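Long-range contacts in possible adenyl cyclase-associated protein (Cryptosporidium parvum, PDB 2B0R), which probably binds and sequesters monomeric actin, as a cyclase-associated protein of the parasite built around the C-terminal CAP domain: residues 73-78 with 89-94; 96-101 with 115-120; 139-144 with 162-167. One frame throughout, in Å; residues are numbered along the deposited sequence.

Contact 1: 73-78 with 89-94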
ATOM      1  N   ASN A  73      -4.163 -17.464  24.807  1.00 60.60           N
ATOM      2  CA  ASN A  73      -2.997 -17.676  23.976  1.00 57.92           C
ATOM      3  C   ASN A  73      -2.977 -16.863  22.699  1.00 56.22           C
ATOM      4  O   ASN A  73      -4.024 -16.478  22.158  1.00 56.82           O
ATOM      5  CB  ASN A  73      -2.874 -19.159  23.609  1.00 61.37           C
ATOM      6  CG  ASN A  73      -2.517 -20.025  24.789  1.00 61.15           C
ATOM      7  OD1 ASN A  73      -3.284 -20.910  25.179  1.00 61.54           O
ATOM      8  ND2 ASN A  73      -1.355 -19.776  25.368  1.00 60.42           N
ATOM      9  N   LYS A  74      -1.768 -16.635  22.219  1.00 53.61           N
ATOM     10  CA  LYS A  74      -1.520 -16.017  20.940  1.00 55.02           C
ATOM     11  C   LYS A  74      -0.919 -17.083  20.034  1.00 54.26           C
ATOM     12  O   LYS A  74      -0.433 -18.105  20.510  1.00 54.26           O
ATOM     13  CB  LYS A  74      -0.549 -14.844  21.136  1.00 57.25           C
ATOM     14  CG  LYS A  74      -1.160 -13.715  21.943  1.00 60.16           C
ATOM     15  CD  LYS A  74      -0.190 -12.648  22.298  1.00 62.85           C
ATOM     16  CE  LYS A  74      -0.934 -11.499  22.999  1.00 68.42           C
ATOM     17  NZ  LYS A  74      -0.043 -10.461  23.636  1.00 68.52           N
ATOM     18  N   VAL A  75      -0.963 -16.872  18.729  1.00 53.49           N
ATOM     19  CA  VAL A  75      -0.274 -17.772  17.803  1.00 50.87           C
ATOM     20  C   VAL A  75       0.509 -16.863  16.876  1.00 50.53           C
ATOM     21  O   VAL A  75      -0.036 -15.886  16.388  1.00 51.60           O
ATOM     22  CB  VAL A  75      -1.280 -18.669  17.034  1.00 52.11           C
ATOM     23  CG1 VAL A  75      -0.570 -19.636  16.060  1.00 51.01           C
ATOM     24  CG2 VAL A  75      -2.137 -19.461  18.013  1.00 50.76           C
ATOM     25  N   SER A  76       1.803 -17.129  16.716  1.00 50.91           N
ATOM     26  CA  SER A  76       2.652 -16.408  15.748  1.00 50.79           C
ATOM     27  C   SER A  76       3.065 -17.373  14.652  1.00 49.54           C
ATOM     28  O   SER A  76       3.657 -18.422  14.931  1.00 48.42           O
ATOM     29  CB  SER A  76       3.917 -15.835  16.405  1.00 55.01           C
ATOM     30  OG  SER A  76       3.668 -14.618  17.109  1.00 60.54           O
ATOM     31  N   VAL A  77       2.745 -17.041  13.407  1.00 46.36           N
ATOM     32  CA  VAL A  77       3.196 -17.854  12.298  1.00 47.98           C
ATOM     33  C   VAL A  77       4.173 -17.070  11.436  1.00 51.63           C
ATOM     34  O   VAL A  77       3.796 -16.020  10.867  1.00 51.42           O
ATOM     35  CB  VAL A  77       2.039 -18.368  11.437  1.00 47.37           C
ATOM     36  CG1 VAL A  77       2.586 -19.278  10.327  1.00 46.25           C
ATOM     37  CG2 VAL A  77       1.015 -19.104  12.285  1.00 43.03           C
ATOM     38  N   ARG A  78       5.417 -17.580  11.339  1.00 53.52           N
ATOM     39  CA  ARG A  78       6.505 -16.894  10.598  1.00 54.60           C
ATOM     40  C   ARG A  78       7.201 -17.791   9.590  1.00 57.09           C
ATOM     41  O   ARG A  78       7.302 -19.026   9.779  1.00 58.58           O
ATOM     42  CB  ARG A  78       7.560 -16.312  11.550  1.00 54.45           C
ATOM     43  CG  ARG A  78       7.011 -15.423  12.671  1.00 57.06           C
ATOM     44  CD  ARG A  78       8.120 -14.878  13.582  1.00 57.24           C
ATOM     45  N   GLN A  89      -8.333 -24.198  18.114  1.00 56.15           N
ATOM     46  CA  GLN A  89      -8.969 -23.448  19.161  1.00 54.42           C
ATOM     47  C   GLN A  89      -9.110 -21.982  18.802  1.00 55.24           C
ATOM     48  O   GLN A  89      -8.311 -21.417  18.031  1.00 54.78           O
ATOM     49  CB  GLN A  89      -8.184 -23.575  20.467  1.00 54.95           C
ATOM     50  CG  GLN A  89      -7.929 -24.996  20.940  1.00 56.69           C
ATOM     51  CD  GLN A  89      -9.185 -25.805  21.088  1.00 55.96           C
ATOM     52  OE1 GLN A  89     -10.157 -25.362  21.683  1.00 59.37           O
ATOM     53  NE2 GLN A  89      -9.172 -27.000  20.543  1.00 55.59           N
ATOM     54  N   LYS A  90     -10.155 -21.376  19.355  1.00 56.49           N
ATOM     55  CA  LYS A  90     -10.234 -19.934  19.467  1.00 55.88           C
ATOM     56  C   LYS A  90      -9.131 -19.492  20.418  1.00 53.01           C
ATOM     57  O   LYS A  90      -8.963 -20.038  21.518  1.00 52.80           O
ATOM     58  CB  LYS A  90     -11.613 -19.490  19.968  1.00 55.79           C
ATOM     59  CG  LYS A  90     -11.895 -18.015  19.775  1.00 55.43           C
ATOM     60  CD  LYS A  90     -13.361 -17.706  19.916  1.00 53.98           C
ATOM     61  CE  LYS A  90     -13.591 -16.222  20.021  1.00 53.90           C
ATOM     62  NZ  LYS A  90     -15.039 -15.888  20.298  1.00 54.09           N
ATOM     63  N   VAL A  91      -8.357 -18.527  19.952  1.00 49.45           N
ATOM     64  CA  VAL A  91      -7.239 -17.978  20.698  1.00 46.60           C
ATOM     65  C   VAL A  91      -7.446 -16.482  20.844  1.00 47.20           C
ATOM     66  O   VAL A  91      -8.403 -15.908  20.286  1.00 44.29           O
ATOM     67  CB  VAL A  91      -5.914 -18.238  19.949  1.00 44.05           C
ATOM     68  CG1 VAL A  91      -5.545 -19.698  20.034  1.00 44.28           C
ATOM     69  CG2 VAL A  91      -6.057 -17.849  18.489  1.00 41.74           C
ATOM     70  N   ASN A  92      -6.537 -15.831  21.558  1.00 49.04           N
ATOM     71  CA  ASN A  92      -6.643 -14.391  21.721  1.00 50.84           C
ATOM     72  C   ASN A  92      -6.591 -13.629  20.408  1.00 49.98           C
ATOM     73  O   ASN A  92      -7.460 -12.790  20.112  1.00 52.33           O
ATOM     74  CB  ASN A  92      -5.550 -13.854  22.640  1.00 51.57           C
ATOM     75  CG  ASN A  92      -5.805 -12.429  23.027  1.00 50.31           C
ATOM     76  OD1 ASN A  92      -5.168 -11.530  22.527  1.00 53.17           O
ATOM     77  ND2 ASN A  92      -6.790 -12.220  23.861  1.00 49.01           N
ATOM     78  N   SER A  93      -5.550 -13.924  19.644  1.00 47.62           N
ATOM     79  CA  SER A  93      -5.226 -13.209  18.437  1.00 47.19           C
ATOM     80  C   SER A  93      -4.189 -14.027  17.715  1.00 45.97           C
ATOM     81  O   SER A  93      -3.570 -14.919  18.295  1.00 48.94           O
ATOM     82  CB  SER A  93      -4.642 -11.829  18.780  1.00 49.87           C
ATOM     83  OG  SER A  93      -3.409 -11.960  19.482  1.00 51.47           O
ATOM     84  N   ILE A  94      -3.973 -13.717  16.461  1.00 44.20           N
ATOM     85  CA  ILE A  94      -2.997 -14.434  15.692  1.00 46.10           C
ATOM     86  C   ILE A  94      -2.164 -13.418  14.918  1.00 47.51           C
ATOM     87  O   ILE A  94      -2.709 -12.471  14.347  1.00 50.89           O
ATOM     88  CB  ILE A  94      -3.687 -15.397  14.668  1.00 45.23           C
ATOM     89  CG1 ILE A  94      -4.574 -16.425  15.382  1.00 44.08           C
ATOM     90  CG2 ILE A  94      -2.631 -16.063  13.761  1.00 44.86           C
ATOM     91  CD1 ILE A  94      -5.382 -17.348  14.420  1.00 42.11           C
TER

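Contact 2: 96-101 with 115-120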
ATOM      1  N   ILE A  96       0.598 -13.205  11.756  1.00 48.35           N
ATOM      2  CA  ILE A  96       1.172 -13.951  10.617  1.00 46.40           C
ATOM      3  C   ILE A  96       2.133 -13.073   9.847  1.00 49.21           C
ATOM      4  O   ILE A  96       1.747 -12.042   9.297  1.00 48.99           O
ATOM      5  CB  ILE A  96       0.103 -14.458   9.654  1.00 46.65           C
ATOM      6  CG1 ILE A  96      -0.873 -15.411  10.363  1.00 46.70           C
ATOM      7  CG2 ILE A  96       0.739 -15.163   8.492  1.00 45.74           C
ATOM      8  CD1 ILE A  96      -2.220 -15.551   9.630  1.00 43.36           C
ATOM      9  N   GLU A  97       3.403 -13.465   9.820  1.00 54.35           N
ATOM     10  CA  GLU A  97       4.420 -12.676   9.121  1.00 55.09           C
ATOM     11  C   GLU A  97       5.272 -13.470   8.141  1.00 56.57           C
ATOM     12  O   GLU A  97       5.674 -14.627   8.417  1.00 54.95           O
ATOM     13  CB  GLU A  97       5.343 -11.952  10.082  1.00 56.34           C
ATOM     14  CG  GLU A  97       6.204 -10.971   9.315  1.00 62.26           C
ATOM     15  CD  GLU A  97       7.232 -10.261  10.139  1.00 65.59           C
ATOM     16  OE1 GLU A  97       7.374 -10.548  11.355  1.00 67.15           O
ATOM     17  OE2 GLU A  97       7.918  -9.396   9.544  1.00 70.20           O
ATOM     18  N   ASN A  98       5.536 -12.834   6.994  1.00 57.43           N
ATOM     19  CA  ASN A  98       6.484 -13.341   6.027  1.00 58.83           C
ATOM     20  C   ASN A  98       6.101 -14.754   5.584  1.00 57.95           C
ATOM     21  O   ASN A  98       6.869 -15.701   5.735  1.00 61.19           O
ATOM     22  CB  ASN A  98       7.906 -13.298   6.628  1.00 62.82           C
ATOM     23  CG  ASN A  98       8.982 -13.594   5.600  1.00 65.46           C
ATOM     24  OD1 ASN A  98       8.728 -13.541   4.398  1.00 65.16           O
ATOM     25  ND2 ASN A  98      10.189 -13.930   6.070  1.00 64.62           N
ATOM     26  N   CYS A  99       4.897 -14.903   5.066  1.00 53.52           N
ATOM     27  CA  CYS A  99       4.465 -16.198   4.622  1.00 53.09           C
ATOM     28  C   CYS A  99       4.041 -16.097   3.172  1.00 54.87           C
ATOM     29  O   CYS A  99       3.544 -15.040   2.740  1.00 57.59           O
ATOM     30  CB  CYS A  99       3.345 -16.726   5.523  1.00 56.43           C
ATOM     31  SG  CYS A  99       3.929 -17.146   7.182  1.00 54.48           S
ATOM     32  N   VAL A 100       4.264 -17.163   2.400  1.00 53.29           N
ATOM     33  CA  VAL A 100       4.048 -17.075   0.972  1.00 51.91           C
ATOM     34  C   VAL A 100       3.328 -18.283   0.419  1.00 49.98           C
ATOM     35  O   VAL A 100       3.732 -19.407   0.629  1.00 49.64           O
ATOM     36  CB  VAL A 100       5.369 -16.805   0.204  1.00 54.59           C
ATOM     37  CG1 VAL A 100       5.091 -16.590  -1.302  1.00 52.59           C
ATOM     38  CG2 VAL A 100       6.069 -15.550   0.758  1.00 55.48           C
ATOM     39  N   GLY A 101       2.247 -18.033  -0.302  1.00 50.14           N
ATOM     40  CA  GLY A 101       1.407 -19.102  -0.814  1.00 51.90           C
ATOM     41  C   GLY A 101       1.057 -20.056   0.298  1.00 55.86           C
ATOM     42  O   GLY A 101       1.310 -21.261   0.188  1.00 58.12           O
ATOM     43  N   ILE A 115      -1.793  -9.601   9.672  1.00 43.76           N
ATOM     44  CA  ILE A 115      -1.034 -10.145   8.544  1.00 44.11           C
ATOM     45  C   ILE A 115      -0.013  -9.102   8.067  1.00 43.10           C
ATOM     46  O   ILE A 115      -0.371  -7.993   7.703  1.00 44.54           O
ATOM     47  CB  ILE A 115      -1.984 -10.709   7.421  1.00 42.43           C
ATOM     48  CG1 ILE A 115      -3.028 -11.644   8.061  1.00 43.16           C
ATOM     49  CG2 ILE A 115      -1.179 -11.433   6.369  1.00 41.51           C
ATOM     50  CD1 ILE A 115      -3.932 -12.381   7.124  1.00 43.58           C
ATOM     51  N   VAL A 116       1.255  -9.451   8.129  1.00 43.94           N
ATOM     52  CA  VAL A 116       2.322  -8.510   7.761  1.00 47.74           C
ATOM     53  C   VAL A 116       3.330  -9.117   6.791  1.00 47.37           C
ATOM     54  O   VAL A 116       3.872 -10.219   7.031  1.00 48.20           O
ATOM     55  CB  VAL A 116       3.136  -8.034   8.989  1.00 49.23           C
ATOM     56  CG1 VAL A 116       4.055  -6.875   8.584  1.00 48.51           C
ATOM     57  CG2 VAL A 116       2.231  -7.609  10.085  1.00 48.88           C
ATOM     58  N   ASN A 117       3.611  -8.382   5.718  1.00 49.74           N
ATOM     59  CA  ASN A 117       4.620  -8.802   4.738  1.00 52.41           C
ATOM     60  C   ASN A 117       4.335 -10.218   4.235  1.00 53.35           C
ATOM     61  O   ASN A 117       5.215 -11.105   4.300  1.00 55.30           O
ATOM     62  CB  ASN A 117       6.027  -8.735   5.353  1.00 56.90           C
ATOM     63  CG  ASN A 117       7.109  -8.605   4.311  1.00 62.91           C
ATOM     64  OD1 ASN A 117       7.880  -9.545   4.067  1.00 65.01           O
ATOM     65  ND2 ASN A 117       7.184  -7.429   3.683  1.00 65.33           N
ATOM     66  N   CYS A 118       3.108 -10.452   3.764  1.00 47.75           N
ATOM     67  CA  CYS A 118       2.783 -11.755   3.246  1.00 49.72           C
ATOM     68  C   CYS A 118       2.362 -11.692   1.792  1.00 50.56           C
ATOM     69  O   CYS A 118       1.847 -10.675   1.338  1.00 51.09           O
ATOM     70  CB  CYS A 118       1.682 -12.399   4.079  1.00 51.81           C
ATOM     71  SG  CYS A 118       2.243 -12.952   5.631  1.00 51.75           S
ATOM     72  N   ASP A 119       2.555 -12.792   1.073  1.00 50.37           N
ATOM     73  CA  ASP A 119       2.127 -12.865  -0.309  1.00 54.44           C
ATOM     74  C   ASP A 119       1.406 -14.170  -0.555  1.00 54.76           C
ATOM     75  O   ASP A 119       1.776 -15.204   0.001  1.00 54.73           O
ATOM     76  CB  ASP A 119       3.315 -12.690  -1.271  1.00 58.71           C
ATOM     77  CG  ASP A 119       3.901 -11.289  -1.222  1.00 63.70           C
ATOM     78  OD1 ASP A 119       4.993 -11.091  -0.635  1.00 64.71           O
ATOM     79  OD2 ASP A 119       3.235 -10.370  -1.750  1.00 68.15           O
ATOM     80  N   ASP A 120       0.356 -14.093  -1.370  1.00 54.65           N
ATOM     81  CA  ASP A 120      -0.400 -15.247  -1.795  1.00 56.39           C
ATOM     82  C   ASP A 120      -0.937 -16.021  -0.574  1.00 53.05           C
ATOM     83  O   ASP A 120      -0.547 -17.151  -0.303  1.00 54.31           O
ATOM     84  CB  ASP A 120       0.476 -16.112  -2.734  1.00 62.19           C
ATOM     85  CG  ASP A 120      -0.279 -17.292  -3.352  1.00 67.00           C
ATOM     86  OD1 ASP A 120      -1.476 -17.139  -3.698  1.00 65.91           O
ATOM     87  OD2 ASP A 120       0.353 -18.376  -3.499  1.00 70.07           O
TER

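Contact 3: 139-144 with 162-167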
ATOM      1  N   LYS A 139      -2.219 -10.353  -2.751  1.00 53.68           N
ATOM      2  CA  LYS A 139      -3.056 -11.524  -3.066  1.00 56.11           C
ATOM      3  C   LYS A 139      -3.429 -12.244  -1.744  1.00 52.79           C
ATOM      4  O   LYS A 139      -2.927 -13.326  -1.429  1.00 54.19           O
ATOM      5  CB  LYS A 139      -2.367 -12.459  -4.111  1.00 59.81           C
ATOM      6  CG  LYS A 139      -3.338 -13.352  -4.967  1.00 63.38           C
ATOM      7  CD  LYS A 139      -2.582 -14.444  -5.822  1.00 59.58           C
ATOM      8  N   VAL A 140      -4.271 -11.590  -0.955  1.00 49.38           N
ATOM      9  CA  VAL A 140      -4.768 -12.179   0.263  1.00 47.28           C
ATOM     10  C   VAL A 140      -6.252 -12.338   0.112  1.00 47.09           C
ATOM     11  O   VAL A 140      -6.960 -11.384  -0.203  1.00 44.61           O
ATOM     12  CB  VAL A 140      -4.470 -11.321   1.520  1.00 45.46           C
ATOM     13  CG1 VAL A 140      -5.146 -11.943   2.755  1.00 43.21           C
ATOM     14  CG2 VAL A 140      -2.979 -11.191   1.755  1.00 41.87           C
ATOM     15  N   ASN A 141      -6.715 -13.564   0.316  1.00 48.84           N
ATOM     16  CA  ASN A 141      -8.128 -13.889   0.277  1.00 47.47           C
ATOM     17  C   ASN A 141      -8.588 -14.314   1.668  1.00 46.21           C
ATOM     18  O   ASN A 141      -7.985 -15.181   2.328  1.00 45.39           O
ATOM     19  CB  ASN A 141      -8.396 -15.002  -0.741  1.00 49.94           C
ATOM     20  CG  ASN A 141      -8.645 -14.474  -2.178  1.00 51.85           C
ATOM     21  OD1 ASN A 141      -8.221 -13.387  -2.557  1.00 49.62           O
ATOM     22  ND2 ASN A 141      -9.327 -15.291  -2.984  1.00 52.37           N
ATOM     23  N   ILE A 142      -9.664 -13.690   2.108  1.00 46.05           N
ATOM     24  CA  ILE A 142     -10.209 -13.924   3.430  1.00 45.78           C
ATOM     25  C   ILE A 142     -11.582 -14.510   3.295  1.00 44.97           C
ATOM     26  O   ILE A 142     -12.470 -13.867   2.728  1.00 44.94           O
ATOM     27  CB  ILE A 142     -10.267 -12.600   4.243  1.00 42.40           C
ATOM     28  CG1 ILE A 142      -8.851 -12.127   4.540  1.00 41.05           C
ATOM     29  CG2 ILE A 142     -10.977 -12.819   5.530  1.00 41.02           C
ATOM     30  CD1 ILE A 142      -8.791 -10.693   4.960  1.00 45.75           C
ATOM     31  N   TYR A 143     -11.748 -15.733   3.803  1.00 47.87           N
ATOM     32  CA  TYR A 143     -13.038 -16.452   3.745  1.00 52.15           C
ATOM     33  C   TYR A 143     -13.745 -16.393   5.084  1.00 54.50           C
ATOM     34  O   TYR A 143     -13.206 -16.862   6.101  1.00 56.43           O
ATOM     35  CB  TYR A 143     -12.853 -17.910   3.311  1.00 53.75           C
ATOM     36  CG  TYR A 143     -12.202 -18.063   1.944  1.00 55.68           C
ATOM     37  CD1 TYR A 143     -10.816 -17.956   1.789  1.00 54.65           C
ATOM     38  CD2 TYR A 143     -12.966 -18.306   0.814  1.00 54.22           C
ATOM     39  CE1 TYR A 143     -10.237 -18.076   0.559  1.00 55.45           C
ATOM     40  CE2 TYR A 143     -12.379 -18.441  -0.431  1.00 53.13           C
ATOM     41  CZ  TYR A 143     -11.028 -18.329  -0.547  1.00 54.45           C
ATOM     42  OH  TYR A 143     -10.447 -18.462  -1.779  1.00 58.07           O
ATOM     43  N   THR A 144     -14.935 -15.805   5.100  1.00 52.93           N
ATOM     44  CA  THR A 144     -15.603 -15.578   6.364  1.00 55.96           C
ATOM     45  C   THR A 144     -16.598 -16.681   6.626  1.00 57.80           C
ATOM     46  O   THR A 144     -17.067 -17.305   5.698  1.00 61.18           O
ATOM     47  CB  THR A 144     -16.301 -14.211   6.413  1.00 52.80           C
ATOM     48  OG1 THR A 144     -17.412 -14.226   5.537  1.00 54.80           O
ATOM     49  CG2 THR A 144     -15.373 -13.115   5.968  1.00 51.76           C
ATOM     50  N   ASN A 162      -9.108  -9.633  -1.213  1.00 41.52           N
ATOM     51  CA  ASN A 162     -10.546  -9.930  -1.335  1.00 44.38           C
ATOM     52  C   ASN A 162     -11.176 -10.474  -0.086  1.00 47.53           C
ATOM     53  O   ASN A 162     -10.537 -11.186   0.718  1.00 46.87           O
ATOM     54  CB  ASN A 162     -10.834 -10.889  -2.484  1.00 45.24           C
ATOM     55  CG  ASN A 162     -10.217 -10.444  -3.751  1.00 44.81           C
ATOM     56  OD1 ASN A 162     -10.610  -9.423  -4.343  1.00 50.21           O
ATOM     57  ND2 ASN A 162      -9.214 -11.153  -4.164  1.00 41.56           N
ATOM     58  N   LEU A 163     -12.438 -10.106   0.076  1.00 50.40           N
ATOM     59  CA  LEU A 163     -13.283 -10.676   1.076  1.00 51.88           C
ATOM     60  C   LEU A 163     -14.291 -11.573   0.393  1.00 56.36           C
ATOM     61  O   LEU A 163     -14.842 -11.229  -0.681  1.00 55.38           O
ATOM     62  CB  LEU A 163     -13.991  -9.593   1.834  1.00 49.70           C
ATOM     63  CG  LEU A 163     -13.297  -9.183   3.120  1.00 49.58           C
ATOM     64  CD1 LEU A 163     -13.922  -7.850   3.588  1.00 51.46           C
ATOM     65  CD2 LEU A 163     -13.451 -10.253   4.194  1.00 47.32           C
ATOM     66  N   LEU A 164     -14.513 -12.741   1.002  1.00 55.59           N
ATOM     67  CA  LEU A 164     -15.445 -13.707   0.464  1.00 52.64           C
ATOM     68  C   LEU A 164     -16.403 -14.222   1.524  1.00 53.94           C
ATOM     69  O   LEU A 164     -15.997 -14.629   2.645  1.00 51.40           O
ATOM     70  CB  LEU A 164     -14.719 -14.853  -0.212  1.00 51.98           C
ATOM     71  CG  LEU A 164     -13.597 -14.524  -1.185  1.00 52.25           C
ATOM     72  CD1 LEU A 164     -12.278 -14.724  -0.468  1.00 51.55           C
ATOM     73  CD2 LEU A 164     -13.683 -15.418  -2.423  1.00 49.99           C
ATOM     74  N   PHE A 165     -17.678 -14.200   1.140  1.00 53.35           N
ATOM     75  CA  PHE A 165     -18.802 -14.493   2.019  1.00 53.18           C
ATOM     76  C   PHE A 165     -19.526 -15.722   1.513  1.00 52.04           C
ATOM     77  O   PHE A 165     -19.793 -15.819   0.311  1.00 53.42           O
ATOM     78  CB  PHE A 165     -19.744 -13.284   2.078  1.00 50.09           C
ATOM     79  CG  PHE A 165     -19.056 -12.036   2.500  1.00 53.59           C
ATOM     80  CD1 PHE A 165     -18.716 -11.061   1.567  1.00 53.88           C
ATOM     81  CD2 PHE A 165     -18.679 -11.851   3.823  1.00 54.83           C
ATOM     82  CE1 PHE A 165     -18.038  -9.902   1.955  1.00 52.77           C
ATOM     83  CE2 PHE A 165     -17.994 -10.690   4.222  1.00 55.47           C
ATOM     84  CZ  PHE A 165     -17.673  -9.718   3.278  1.00 52.13           C
ATOM     85  N   PRO A 166     -19.884 -16.643   2.430  1.00 50.29           N
ATOM     86  CA  PRO A 166     -20.430 -17.936   2.016  1.00 49.80           C
ATOM     87  C   PRO A 166     -21.808 -17.691   1.459  1.00 53.23           C
ATOM     88  O   PRO A 166     -22.618 -16.959   2.068  1.00 52.43           O
ATOM     89  CB  PRO A 166     -20.519 -18.739   3.323  1.00 49.40           C
ATOM     90  CG  PRO A 166     -19.810 -17.900   4.385  1.00 50.98           C
ATOM     91  CD  PRO A 166     -19.870 -16.487   3.893  1.00 49.14           C
ATOM     92  N   GLY A 167     -22.062 -18.254   0.284  1.00 53.50           N
ATOM     93  CA  GLY A 167     -23.330 -18.056  -0.368  1.00 54.97           C
ATOM     94  C   GLY A 167     -24.334 -19.017   0.211  1.00 57.71           C
ATOM     95  O   GLY A 167     -24.056 -19.674   1.206  1.00 54.77           O
TER

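Contact 1: 73-78 with 89-94
The touching methyls of Val75 and Val91 occupy the same position on their residues, anti to the carbonyl carbon: CG2 in Val75 (chi1 -179°), CG1 in Val91 (chi1 -72°). The two side chains cross at about a right angle, with Val75 CG2 4.0 Å from Val91 CG1. On the same inner side, Ile94 brings CG1 to 4.3 Å from Val75 CB, and its CG2 sits beside the Val75 carbonyl oxygen. The segments are neighbouring coils of a right-handed parallel beta-helix, the fold of the CAP C-terminal domain; Val75 and Ile94 form a parallel bridge, with Val106 of another sheet packing on Ile94 across the interior. Val75 N donates to Ser93 O at 3.3 Å, a rather long bond. Asn92 N donates a hydrogen bond to Asn73 O, 2.7 Å away, and Val91 CB lies 3.4 Å from that same oxygen. The Asn73 amide is held by the preceding part of the chain, ND2 bonding to Asp50 O and OD1 to Ser70 N. On the outer face, Lys74 runs extended past Ser93, its CG 3.8 Å from Ser93 OG.

Contact 2: 96-101 with 115-120
Ile96 and Cys118 touch inside the corner where two successive coils of the parallel beta-helix bend together from one sheet into the next. Ile96 CG2 rests 3.9 Å from Cys118 SG, and Cys99 CB approaches the same sulfur from further along the coil of Ile96. The Cys118 sulfur stands anti to its own carbonyl carbon (chi1 -74°), which brings it up to the backbone of the neighbouring coil, where Cys99 N makes a weak hydrogen bond to SG at 3.3 Å. Cys99 packs on Val77 of the coil before.

At the first bend, Asn98 and Asn117 both adopt left-handed backbone angles. Their side chains lie side by side and point the same way, with the amide planes turned 61° apart and the two OD1 atoms 4.1 Å from each other. Glu97 is extended, its CG anti to the backbone N (chi1 -170°), which lays CG against Val116 O.

Backbone bonds follow the chain round: Val116 N to Ile96 O before the first bend, Asn98 N to Val116 O at it, and Asp119 N to Cys99 O after it. The Asp119 carboxylate is engaged outside the pair, by a salt bridge to Arg35 and a hydrogen bond from Asn138 ND2. At the second bend Gly101 and Asp120 again take left-handed backbone angles, and Gly101 N donates to Asp119 O at 2.9 Å.

Contact 3: 139-144 with 162-167
The Tyr143 ring has one face covered by Leu164 CD1, which stands over the ring centre at 3.7 Å from the centroid and 11° off the normal, a CH-pi contact; Trp173 meets the Tyr143 ring edge-to-face. Close by, the side chains of Asn141 and Asn162 lie side by side, with their amide planes 82° apart. Asn162 ND2 donates to Asn141 OD1 at 2.9 Å along a nearly straight N-H line. That oxygen lies in the Asn162 amide plane, whereas the donor is tilted from the carbonyl plane of Asn141. At the far end, Thr144 OG1 sits between its backbone N and carbonyl carbon (chi1 70°), from where it bonds to Leu164 O at 3.2 Å. Thr144 N also donates to this oxygen, which is thus gripped twice, and OG1 lies obliquely to the Phe165 ring, 3.2 Å from Phe165 CD2. The Phe165 ring stacks with that of Tyr186 of the second subunit. On the inner face, Ile142 CG2 packs 3.8 Å from Leu163 CD2, and Ile142 also touches Ile132 of strand 131-135, in the other sheet. Paired like residues on adjacent parallel strands, asparagine with asparagine outside and aliphatic with aliphatic inside, are characteristic of the stacked coils of a parallel beta-helix.

The three contacts follow one another along the chain, each joining successive coils of the same beta-helix. Contacts 1 and 2 share strand 93-100: contact 1 pairs its start with strand 74-81, contact 2 pairs its end with strand 112-116, and their centres are 15 Å apart. They touch directly, with Val77 O 2.8 Å from Glu97 N, probably a hydrogen bond. Contact 3 belongs to the other large sheet, with its centre 16 Å from that of contact 2; the two meet where Asp120 OD1 packs 3.6 Å from Lys139 CD. Contacts 1 and 3 lie on opposite sides of the chain's centre, their nearest atoms about 11 Å apart. Among the three, contact 3 alone reaches the second subunit.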